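Local coordinates for serine acetyltransferase (Entamoeba histolytica, PDB 3Q1X) that transfers an acetyl group to the hydroxyl of L-serine, the step that feeds cysteine biosynthesis in the parasite, at the interface of chains A and B. Residues are numbered along the deposited sequence; one frame, centred on the assembly and turned at random. Chains: chain A/B, Serine acetyltransferase.

Contact 1 and contact 2 belong to the same face between chains A and B, the centres of their C-alpha atoms about 18 Å apart, and they have no residue in common. Contact 1 joins left-handed beta-helix to beta-helix, with strands 237-239 and 255-256 of chain A meeting turns of chain B. Contact 2 lies nearer the helical part: helix 150-162 and loops of chain A receive B:Pro115, B:Ala116 and B:Tyr127. A:Arg222, part of the serine pocket, lines contact 2, so the packing of subunits in the deposited trimer reaches an active-site residue. The whole interface is not an exact two-fold.

Contact 1: the interface of chains A and B. Residues chain A 203, 207, 235, 237, 239, 253-255; chain B 233-235, 252-253.
A:Lys237 starts with CG beside its backbone N (chi1 -53°), turns at chi2 and bends once more at chi4 (-55°), which carries its terminal amine back beside the carbonyl of A:Gly235. B:Asn253, in a turn with positive phi, also has CG beside the backbone N, and its amide reaches across the boundary to meet the lysine obliquely. NZ of A:Lys237 lies 2.8 Å from the amide oxygen OD1 of B:Asn253, in the carbonyl plane and on a lone pair. The same NZ gives a hydrogen bond to A:Gly235 O at 2.6 Å, from above that carbonyl's plane, so two oxygens, one from each chain, grip one nitrogen. The other end of the amide is held as well: ND2 of B:Asn253 donates to the backbone O of A:Asn253 at 2.7 Å, a bent bond (133° at H), and more weakly to A:Gly235 O. Bonding at both ends should fix the rotation of this amide.

Beside the polar end, the lysine methylenes cross B:Thr234, whose CG2 is packed tightly against CE of A:Lys237 at 3.3 Å. From the adjoining turn, the methyl CB of B:Ala252 sits over one face of the A:Trp255 indole, 3.7 Å from the centroid of its six-membered ring, while CD1 of A:Leu239 approaches the same methyl. SD of A:Met207 rests on CA of B:Gly233 at 3.4 Å. Turns of chain B thereby dock against strands and turns of chain A, a contact between left-handed beta-helices likely to support assembly of the trimer.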
ATOM      1  N   THR A 203      -8.237 -10.427  -8.075  1.00 19.55           N
ATOM      2  CA  THR A 203      -7.141 -11.308  -8.478  1.00 19.67           C
ATOM      3  C   THR A 203      -7.408 -11.959  -9.829  1.00 20.62           C
ATOM      4  O   THR A 203      -8.458 -12.575 -10.042  1.00 21.16           O
ATOM      5  CB  THR A 203      -6.835 -12.388  -7.418  1.00 19.37           C
ATOM      6  OG1 THR A 203      -6.399 -11.752  -6.204  1.00 18.06           O
ATOM      7  CG2 THR A 203      -5.739 -13.336  -7.914  1.00 19.52           C
ATOM      8  N   MET A 207      -3.615 -19.948  -7.100  1.00 26.95           N
ATOM      9  CA  MET A 207      -3.283 -20.383  -5.746  1.00 28.16           C
ATOM     10  C   MET A 207      -2.598 -21.724  -5.811  1.00 28.27           C
ATOM     11  O   MET A 207      -2.930 -22.549  -6.661  1.00 28.54           O
ATOM     12  CB  MET A 207      -4.541 -20.579  -4.917  1.00 28.75           C
ATOM     13  CG  MET A 207      -5.281 -19.343  -4.574  1.00 30.61           C
ATOM     14  SD  MET A 207      -6.557 -19.803  -3.408  1.00 31.70           S
ATOM     15  CE  MET A 207      -7.548 -20.991  -4.326  1.00 33.14           C
ATOM     16  N   GLY A 235     -13.286  -7.399  -5.284  1.00 22.96           N
ATOM     17  CA  GLY A 235     -13.055  -8.604  -4.490  1.00 23.03           C
ATOM     18  C   GLY A 235     -13.102  -9.919  -5.247  1.00 23.08           C
ATOM     19  O   GLY A 235     -12.860 -10.982  -4.665  1.00 23.64           O
ATOM     20  N   LYS A 237     -12.165 -13.090  -7.245  1.00 23.64           N
ATOM     21  CA  LYS A 237     -10.952 -13.907  -7.310  1.00 23.98           C
ATOM     22  C   LYS A 237     -11.063 -14.886  -8.470  1.00 24.42           C
ATOM     23  O   LYS A 237     -11.762 -15.901  -8.377  1.00 24.76           O
ATOM     24  CB  LYS A 237     -10.691 -14.663  -5.992  1.00 23.72           C
ATOM     25  CG  LYS A 237     -10.665 -13.807  -4.708  1.00 23.99           C
ATOM     26  CD  LYS A 237      -9.746 -12.595  -4.842  1.00 24.70           C
ATOM     27  CE  LYS A 237      -9.637 -11.800  -3.533  1.00 26.12           C
ATOM     28  NZ  LYS A 237     -10.938 -11.348  -2.968  1.00 25.84           N
ATOM     29  N   LEU A 239      -9.184 -17.478 -10.678  1.00 25.29           N
ATOM     30  CA  LEU A 239      -7.989 -18.274 -10.445  1.00 25.60           C
ATOM     31  C   LEU A 239      -7.823 -19.449 -11.396  1.00 25.88           C
ATOM     32  O   LEU A 239      -8.790 -20.126 -11.746  1.00 26.34           O
ATOM     33  CB  LEU A 239      -7.941 -18.759  -8.988  1.00 25.92           C
ATOM     34  CG  LEU A 239      -8.056 -17.694  -7.883  1.00 25.62           C
ATOM     35  CD1 LEU A 239      -8.170 -18.341  -6.532  1.00 27.04           C
ATOM     36  CD2 LEU A 239      -6.884 -16.710  -7.884  1.00 25.18           C
ATOM     37  N   ASN A 253     -16.929  -9.900  -4.914  1.00 32.87           N
ATOM     38  CA  ASN A 253     -16.514 -11.042  -4.093  1.00 33.14           C
ATOM     39  C   ASN A 253     -16.653 -12.429  -4.738  1.00 33.34           C
ATOM     40  O   ASN A 253     -16.620 -13.441  -4.041  1.00 33.22           O
ATOM     41  CB  ASN A 253     -17.219 -11.009  -2.727  1.00 33.28           C
ATOM     42  CG  ASN A 253     -16.593 -10.010  -1.768  1.00 33.72           C
ATOM     43  OD1 ASN A 253     -15.627  -9.324  -2.106  1.00 33.59           O
ATOM     44  ND2 ASN A 253     -17.143  -9.927  -0.560  1.00 33.99           N
ATOM     45  N   CYS A 254     -16.795 -12.473  -6.060  1.00 33.87           N
ATOM     46  CA  CYS A 254     -16.982 -13.743  -6.761  1.00 34.70           C
ATOM     47  C   CYS A 254     -15.721 -14.598  -6.806  1.00 34.70           C
ATOM     48  O   CYS A 254     -14.612 -14.096  -6.951  1.00 34.79           O
ATOM     49  CB  CYS A 254     -17.536 -13.523  -8.170  1.00 34.82           C
ATOM     50  SG  CYS A 254     -19.335 -13.332  -8.223  1.00 37.26           S
ATOM     51  N   TRP A 255     -15.923 -15.901  -6.684  1.00 34.84           N
ATOM     52  CA  TRP A 255     -14.854 -16.875  -6.651  1.00 35.06           C
ATOM     53  C   TRP A 255     -14.964 -17.711  -7.931  1.00 34.57           C
ATOM     54  O   TRP A 255     -15.824 -18.587  -8.043  1.00 34.25           O
ATOM     55  CB  TRP A 255     -15.006 -17.684  -5.354  1.00 35.61           C
ATOM     56  CG  TRP A 255     -14.299 -18.994  -5.212  1.00 37.59           C
ATOM     57  CD1 TRP A 255     -14.750 -20.081  -4.507  1.00 38.92           C
ATOM     58  CD2 TRP A 255     -13.024 -19.367  -5.743  1.00 38.90           C
ATOM     59  NE1 TRP A 255     -13.841 -21.102  -4.573  1.00 39.87           N
ATOM     60  CE2 TRP A 255     -12.774 -20.696  -5.330  1.00 39.91           C
ATOM     61  CE3 TRP A 255     -12.071 -18.717  -6.534  1.00 39.80           C
ATOM     62  CZ2 TRP A 255     -11.612 -21.381  -5.676  1.00 40.65           C
ATOM     63  CZ3 TRP A 255     -10.926 -19.404  -6.883  1.00 40.66           C
ATOM     64  CH2 TRP A 255     -10.702 -20.721  -6.450  1.00 40.70           C
TER
ATOM     65  N   GLY B 233      -5.997 -19.345   1.156  1.00 21.99           N
ATOM     66  CA  GLY B 233      -6.239 -18.777  -0.163  1.00 21.77           C
ATOM     67  C   GLY B 233      -6.666 -17.328  -0.152  1.00 21.92           C
ATOM     68  O   GLY B 233      -7.048 -16.791   0.891  1.00 21.72           O
ATOM     69  N   THR B 234      -6.589 -16.710  -1.328  1.00 22.59           N
ATOM     70  CA  THR B 234      -6.890 -15.298  -1.523  1.00 23.54           C
ATOM     71  C   THR B 234      -8.236 -14.878  -0.942  1.00 23.24           C
ATOM     72  O   THR B 234      -9.268 -15.475  -1.255  1.00 23.05           O
ATOM     73  CB  THR B 234      -6.902 -14.930  -3.018  1.00 23.73           C
ATOM     74  OG1 THR B 234      -5.797 -15.559  -3.690  1.00 25.84           O
ATOM     75  CG2 THR B 234      -6.819 -13.428  -3.171  1.00 25.52           C
ATOM     76  N   GLY B 235      -8.214 -13.846  -0.101  1.00 22.96           N
ATOM     77  CA  GLY B 235      -9.438 -13.242   0.422  1.00 23.03           C
ATOM     78  C   GLY B 235     -10.053 -13.924   1.631  1.00 23.08           C
ATOM     79  O   GLY B 235     -11.056 -13.447   2.172  1.00 23.64           O
ATOM     80  N   ALA B 252     -10.516 -19.687  -1.674  1.00 31.99           N
ATOM     81  CA  ALA B 252     -10.625 -18.239  -1.876  1.00 32.34           C
ATOM     82  C   ALA B 252     -11.896 -17.641  -1.255  1.00 32.48           C
ATOM     83  O   ALA B 252     -12.953 -18.273  -1.239  1.00 32.68           O
ATOM     84  CB  ALA B 252     -10.531 -17.894  -3.359  1.00 32.26           C
ATOM     85  N   ASN B 253     -11.765 -16.425  -0.727  1.00 32.87           N
ATOM     86  CA  ASN B 253     -12.882 -15.666  -0.156  1.00 33.14           C
ATOM     87  C   ASN B 253     -13.646 -16.341   0.992  1.00 33.34           C
ATOM     88  O   ASN B 253     -14.756 -15.929   1.324  1.00 33.22           O
ATOM     89  CB  ASN B 253     -13.854 -15.219  -1.260  1.00 33.28           C
ATOM     90  CG  ASN B 253     -13.347 -14.014  -2.035  1.00 33.72           C
ATOM     91  OD1 ASN B 253     -12.263 -13.495  -1.764  1.00 33.59           O
ATOM     92  ND2 ASN B 253     -14.135 -13.562  -3.005  1.00 33.99           N
TER

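Contact 2: the interface of chains A and B. Residues chain A 152, 167, 188, 218-219, 222; chain B 115-116, 127.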
ATOM      1  N   ARG A 152      10.801  -7.454 -12.625  1.00 16.05           N
ATOM      2  CA  ARG A 152      10.050  -7.715 -11.402  1.00 16.23           C
ATOM      3  C   ARG A 152      10.309  -6.659 -10.321  1.00 16.16           C
ATOM      4  O   ARG A 152       9.369  -6.223  -9.651  1.00 16.37           O
ATOM      5  CB  ARG A 152      10.317  -9.122 -10.859  1.00 15.68           C
ATOM      6  CG  ARG A 152       9.602  -9.400  -9.535  1.00 16.99           C
ATOM      7  CD  ARG A 152       8.071  -9.445  -9.664  1.00 16.67           C
ATOM      8  NE  ARG A 152       7.425  -9.765  -8.385  1.00 17.71           N
ATOM      9  CZ  ARG A 152       7.213 -10.996  -7.918  1.00 18.13           C
ATOM     10  NH1 ARG A 152       7.581 -12.068  -8.616  1.00 18.02           N
ATOM     11  NH2 ARG A 152       6.629 -11.158  -6.741  1.00 20.16           N
ATOM     12  N   HIS A 167       2.427  -8.679 -12.404  1.00 16.79           N
ATOM     13  CA  HIS A 167       3.671  -9.316 -12.819  1.00 16.95           C
ATOM     14  C   HIS A 167       4.080  -8.813 -14.204  1.00 17.02           C
ATOM     15  O   HIS A 167       3.223  -8.711 -15.086  1.00 17.46           O
ATOM     16  CB  HIS A 167       3.555 -10.839 -12.836  1.00 16.41           C
ATOM     17  CG  HIS A 167       4.872 -11.518 -13.018  1.00 16.39           C
ATOM     18  ND1 HIS A 167       5.578 -12.072 -11.972  1.00 17.46           N
ATOM     19  CD2 HIS A 167       5.646 -11.673 -14.119  1.00 15.62           C
ATOM     20  CE1 HIS A 167       6.712 -12.573 -12.428  1.00 13.62           C
ATOM     21  NE2 HIS A 167       6.776 -12.347 -13.727  1.00 18.48           N
ATOM     22  N   GLU A 188       1.862 -13.684 -13.721  1.00 17.72           N
ATOM     23  CA  GLU A 188       2.865 -13.770 -14.774  1.00 18.60           C
ATOM     24  C   GLU A 188       2.326 -14.210 -16.138  1.00 18.81           C
ATOM     25  O   GLU A 188       2.818 -13.778 -17.174  1.00 19.23           O
ATOM     26  CB  GLU A 188       3.976 -14.722 -14.329  1.00 18.19           C
ATOM     27  CG  GLU A 188       5.117 -14.887 -15.342  1.00 19.09           C
ATOM     28  CD  GLU A 188       6.320 -15.616 -14.764  1.00 19.25           C
ATOM     29  OE1 GLU A 188       7.425 -15.505 -15.337  1.00 20.69           O
ATOM     30  OE2 GLU A 188       6.167 -16.291 -13.732  1.00 19.28           O
ATOM     31  N   ARG A 218       8.196 -24.720 -12.094  1.00 25.49           N
ATOM     32  CA  ARG A 218       8.439 -23.332 -12.467  1.00 25.02           C
ATOM     33  C   ARG A 218       7.631 -22.966 -13.693  1.00 24.74           C
ATOM     34  O   ARG A 218       7.571 -23.727 -14.660  1.00 24.19           O
ATOM     35  CB  ARG A 218       9.930 -23.068 -12.693  1.00 25.01           C
ATOM     36  CG  ARG A 218      10.821 -23.695 -11.627  1.00 25.59           C
ATOM     37  CD  ARG A 218      10.150 -23.666 -10.253  1.00 26.86           C
ATOM     38  NE  ARG A 218      10.460 -22.454  -9.532  1.00 25.66           N
ATOM     39  CZ  ARG A 218      10.025 -22.153  -8.311  1.00 22.78           C
ATOM     40  NH1 ARG A 218       9.224 -22.971  -7.626  1.00 22.84           N
ATOM     41  NH2 ARG A 218      10.397 -21.009  -7.783  1.00 22.17           N
ATOM     42  N   GLY A 219       6.997 -21.800 -13.628  1.00 24.49           N
ATOM     43  CA  GLY A 219       6.316 -21.211 -14.776  1.00 24.31           C
ATOM     44  C   GLY A 219       5.112 -21.975 -15.290  1.00 24.19           C
ATOM     45  O   GLY A 219       4.351 -22.558 -14.515  1.00 24.31           O
ATOM     46  N   ARG A 222      -0.787 -20.602 -16.189  1.00 23.84           N
ATOM     47  CA  ARG A 222      -1.450 -20.995 -14.941  1.00 23.17           C
ATOM     48  C   ARG A 222      -2.362 -19.897 -14.385  1.00 22.86           C
ATOM     49  O   ARG A 222      -2.944 -20.055 -13.309  1.00 23.17           O
ATOM     50  CB  ARG A 222      -0.406 -21.396 -13.888  1.00 23.10           C
ATOM     51  CG  ARG A 222       0.493 -20.240 -13.451  1.00 23.23           C
ATOM     52  CD  ARG A 222       1.819 -20.728 -12.908  1.00 22.10           C
ATOM     53  NE  ARG A 222       2.614 -19.628 -12.364  1.00 21.06           N
ATOM     54  CZ  ARG A 222       3.507 -18.924 -13.048  1.00 20.18           C
ATOM     55  NH1 ARG A 222       3.735 -19.178 -14.336  1.00 19.81           N
ATOM     56  NH2 ARG A 222       4.174 -17.948 -12.437  1.00 20.29           N
TER
ATOM     57  N   PRO B 115       5.933 -20.428  -8.429  1.00 19.52           N
ATOM     58  CA  PRO B 115       6.449 -20.757  -9.757  1.00 19.65           C
ATOM     59  C   PRO B 115       7.050 -19.549 -10.479  1.00 19.52           C
ATOM     60  O   PRO B 115       7.788 -19.727 -11.442  1.00 20.04           O
ATOM     61  CB  PRO B 115       5.210 -21.248 -10.515  1.00 20.15           C
ATOM     62  CG  PRO B 115       4.243 -21.628  -9.476  1.00 20.21           C
ATOM     63  CD  PRO B 115       4.504 -20.762  -8.293  1.00 19.72           C
ATOM     64  N   ALA B 116       6.727 -18.340 -10.013  1.00 18.83           N
ATOM     65  CA  ALA B 116       7.235 -17.109 -10.618  1.00 18.29           C
ATOM     66  C   ALA B 116       8.653 -16.743 -10.177  1.00 18.11           C
ATOM     67  O   ALA B 116       9.279 -15.902 -10.810  1.00 17.46           O
ATOM     68  CB  ALA B 116       6.266 -15.935 -10.363  1.00 18.19           C
ATOM     69  N   TYR B 127      10.969  -9.272  -2.872  1.00 16.66           N
ATOM     70  CA  TYR B 127       9.668  -9.893  -2.548  1.00 16.27           C
ATOM     71  C   TYR B 127       9.092  -9.260  -1.275  1.00 15.52           C
ATOM     72  O   TYR B 127       9.737  -9.296  -0.228  1.00 15.91           O
ATOM     73  CB  TYR B 127       9.783 -11.408  -2.392  1.00 17.07           C
ATOM     74  CG  TYR B 127       9.525 -12.201  -3.669  1.00 16.96           C
ATOM     75  CD1 TYR B 127       8.682 -13.314  -3.646  1.00 17.84           C
ATOM     76  CD2 TYR B 127      10.100 -11.833  -4.891  1.00 17.75           C
ATOM     77  CE1 TYR B 127       8.429 -14.045  -4.791  1.00 17.81           C
ATOM     78  CE2 TYR B 127       9.857 -12.571  -6.058  1.00 18.25           C
ATOM     79  CZ  TYR B 127       9.006 -13.670  -5.998  1.00 17.89           C
ATOM     80  OH  TYR B 127       8.750 -14.414  -7.133  1.00 19.56           O
TER
HETATM   81  O   HOH W   1       9.534 -15.260 -13.547  1.00 24.26           O
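B:Ala116 and B:Pro115, consecutive loop residues that lose similar amounts of surface, press into chain A among the loops carrying A:Glu188, A:Gly219 and A:Arg222. The methyl CB of B:Ala116 points at the carboxylate of A:Glu188, 3.4 Å from OE2, with NH2 of A:Arg222 and CE1 of A:His167 also beside it. That carboxylate is reached by an extended chain whose CG is anti to the backbone N. OE2 accepts a hydrogen bond from NH2 of A:Arg222 at 2.9 Å, which is also a salt bridge within chain A, nearly straight (174° at H), in the guanidinium plane and on the anti lone pair of the oxygen. The other oxygen, OE1, is linked by a water to the backbone O of B:Ala116, each leg 2.8 Å. CB of A:Glu188 lies over the centre of one face of the A:His167 imidazole, so the glutamate packs on the ring while the arginine holds its carboxylate.

B:Pro115 crosses A:Arg222 obliquely, its ring carbon CB 3.6 Å from NE. The arginine holds CG in the crowded position between backbone N and carbonyl carbon (chi1 65°) and then runs extended to NE. The carbonyl O of the proline accepts a hydrogen bond from the backbone N of A:Gly219, the donor standing above the carbonyl plane. Chain B may thus help to position this serine-pocket arginine.

Farther along, A:Arg152 on helix 150-162 bends at chi2 and crosses B:Tyr127 at about a right angle. Its guanidinium, inclined 39° to the phenol plane, makes a cation-pi contact, with NH2 over the ring face, offset toward the rim, 3.7 Å from the centroid. Its other terminal nitrogen, NH1, makes a weak hydrogen bond to the phenol OH of B:Tyr127 at 3.0 Å.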